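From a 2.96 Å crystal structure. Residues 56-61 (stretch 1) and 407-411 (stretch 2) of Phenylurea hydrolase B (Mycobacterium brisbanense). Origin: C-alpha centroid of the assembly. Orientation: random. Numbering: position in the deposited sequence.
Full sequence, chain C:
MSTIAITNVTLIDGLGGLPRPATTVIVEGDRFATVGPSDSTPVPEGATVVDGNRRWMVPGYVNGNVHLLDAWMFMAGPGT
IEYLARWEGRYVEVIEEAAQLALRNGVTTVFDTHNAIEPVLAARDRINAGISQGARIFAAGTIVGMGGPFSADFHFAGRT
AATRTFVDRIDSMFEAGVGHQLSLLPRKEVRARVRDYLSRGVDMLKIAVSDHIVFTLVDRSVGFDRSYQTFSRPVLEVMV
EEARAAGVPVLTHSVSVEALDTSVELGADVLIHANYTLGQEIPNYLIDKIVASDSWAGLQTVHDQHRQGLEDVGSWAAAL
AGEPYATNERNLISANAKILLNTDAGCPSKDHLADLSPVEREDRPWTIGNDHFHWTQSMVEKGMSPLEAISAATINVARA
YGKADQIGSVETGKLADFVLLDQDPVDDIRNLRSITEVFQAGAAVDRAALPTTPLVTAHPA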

# COMPACT_ATOMS: atom_id res chain seq x y z
N TRP C 56 36.96 35.70 -20.12
CA TRP C 56 36.70 36.29 -18.84
C TRP C 56 37.22 35.38 -17.79
O TRP C 56 37.32 34.16 -17.99
CB TRP C 56 35.19 36.42 -18.61
CG TRP C 56 34.67 37.73 -19.05
CD1 TRP C 56 34.33 38.78 -18.27
CD2 TRP C 56 34.45 38.13 -20.40
NE1 TRP C 56 33.94 39.83 -19.06
CE2 TRP C 56 33.99 39.44 -20.37
CE3 TRP C 56 34.60 37.49 -21.63
CZ2 TRP C 56 33.72 40.15 -21.51
CZ3 TRP C 56 34.29 38.20 -22.78
CH2 TRP C 56 33.84 39.51 -22.71
N MET C 57 37.55 35.96 -16.65
CA MET C 57 37.78 35.15 -15.45
C MET C 57 36.74 35.53 -14.43
O MET C 57 36.59 36.71 -14.07
CB MET C 57 39.17 35.34 -14.87
CG MET C 57 40.17 34.26 -15.27
SD MET C 57 41.70 34.44 -14.36
CE MET C 57 41.10 34.55 -12.70
N VAL C 58 36.00 34.53 -13.97
CA VAL C 58 35.15 34.68 -12.80
C VAL C 58 35.78 33.78 -11.75
O VAL C 58 36.51 32.83 -12.11
CB VAL C 58 33.71 34.29 -13.07
CG1 VAL C 58 33.08 35.25 -14.07
CG2 VAL C 58 33.63 32.88 -13.61
N PRO C 59 35.55 34.09 -10.48
CA PRO C 59 36.07 33.19 -9.47
C PRO C 59 35.46 31.80 -9.68
O PRO C 59 34.31 31.72 -10.07
CB PRO C 59 35.63 33.82 -8.14
CG PRO C 59 34.68 34.90 -8.53
CD PRO C 59 34.98 35.32 -9.91
N GLY C 60 36.26 30.75 -9.46
CA GLY C 60 35.77 29.38 -9.55
C GLY C 60 34.48 29.23 -8.77
O GLY C 60 34.37 29.69 -7.63
N TYR C 61 33.47 28.64 -9.40
CA TYR C 61 32.13 28.59 -8.79
C TYR C 61 32.17 27.77 -7.51
O TYR C 61 32.90 26.78 -7.38
CB TYR C 61 31.08 28.06 -9.76
CG TYR C 61 31.17 28.74 -11.13
CD1 TYR C 61 31.02 30.11 -11.28
CD2 TYR C 61 31.43 28.00 -12.28
CE1 TYR C 61 31.10 30.70 -12.52
CE2 TYR C 61 31.52 28.59 -13.53
CZ TYR C 61 31.35 29.93 -13.65
OH TYR C 61 31.44 30.49 -14.91
N ILE C 407 38.81 30.75 -0.11
CA ILE C 407 38.08 30.66 -1.39
C ILE C 407 36.97 31.70 -1.63
O ILE C 407 36.50 32.34 -0.72
CB ILE C 407 37.37 29.29 -1.59
CG1 ILE C 407 36.80 28.76 -0.27
CG2 ILE C 407 38.32 28.31 -2.27
CD1 ILE C 407 35.83 27.61 -0.38
N GLY C 408 36.64 31.97 -2.89
CA GLY C 408 37.67 31.95 -3.95
C GLY C 408 37.27 32.27 -5.38
O GLY C 408 36.28 31.81 -5.90
N SER C 409 38.06 33.12 -6.00
CA SER C 409 38.88 34.05 -5.23
C SER C 409 38.45 35.53 -5.55
O SER C 409 37.66 36.08 -4.75
CB SER C 409 40.36 33.70 -5.34
OG SER C 409 40.55 32.30 -5.33
N VAL C 410 38.92 36.21 -6.62
CA VAL C 410 40.23 36.11 -7.23
C VAL C 410 41.07 37.24 -6.62
O VAL C 410 40.78 38.44 -6.87
CB VAL C 410 40.18 36.27 -8.76
CG1 VAL C 410 41.53 36.72 -9.31
CG2 VAL C 410 39.79 34.97 -9.42
N GLU C 411 42.05 36.87 -5.80
CA GLU C 411 42.88 37.83 -5.09
C GLU C 411 44.23 37.18 -4.73
O GLU C 411 44.33 35.94 -4.69
CB GLU C 411 42.22 38.25 -3.76
CG GLU C 411 40.81 38.78 -3.83
CD GLU C 411 40.27 39.11 -2.47
OE1 GLU C 411 40.81 40.04 -1.83
OE2 GLU C 411 39.29 38.42 -2.08

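The contact between residues 56-61 and 407-411 joins segments of one chain that lie about 350 residues apart in sequence. It is small, burying 201 Å² summed over both sides, and no hydrogen bond crosses it. What holds the two segments against each other locally is therefore van der Waals packing, centred on Met57 and Pro59 of the first stretch and on Gly408, Ser409 and Val410 of the second. The first stretch runs as a strand through residues 56-59, whereas the second has no regular secondary structure.

Trp56, the first residue of the stretch, takes no part in the contact, its indole lying more than 10 Å from the second stretch. The alternation typical of an extended chain then sets the pattern: the CA-to-CB bond points toward the second stretch at Met57, away at Val58 and toward it again at Pro59.

Met57 makes its contact through the tip of its side chain. With chi2 at t and chi3 at p, the thioether carries the terminal methyl to Val410, where Met57 CE lies 3.6 Å from Val410 CG2. This is the apolar side-chain pair of the interface. A long, flexible, unbranched residue suits the position because its methyl can span the gap to a short partner. Val410 meets it with its own CA-to-CB bond directed toward the strand and chi1 at t; it has the largest covered area of any residue here, 56 Å². Both residues are buried, a setting that suits an apolar pair.

Val58, with its CA-to-CB bond directed away, contributes essentially nothing to the contact, although it is itself buried. Pro59 follows as the main contact residue of the first stretch, with 51 Å² covered. Its CB sits 3.1 Å from Gly408 O and 3.3 Å from Ser409 N, so the CB corner of the ring abuts the peptide group linking Gly408 and Ser409. The same residue reaches Val410, with Pro59 CA 4.1 Å from Val410 CG2; that methyl thus touches both Met57 and Pro59. The compact ring offers an apolar surface close to the backbone, in keeping with an approach of 5.2 Å between Pro59 CA and Ser409 CA.

The peptide bonds preceding Gly408, Ser409 and Val410 are all modelled as cis, an unusual run that should be read with the 2.96 Å resolution in mind. Gly408 has no side chain, and a CB in this conformation would fall 2.8 Å from Ile407 CG2, too close to be accommodated. Ser409 turns its CA-to-CB bond away from the strand, and its OG is hydrogen-bonded elsewhere in the structure.

Gly60 is not part of the strand, and here the contact is between backbones. Gly60 O lies 3.3 Å from Gly408 O, but both atoms are acceptors, so this proximity provides no hydrogen bond. The CA-to-CB bond of Tyr61 is directed away, and the contact ends before it.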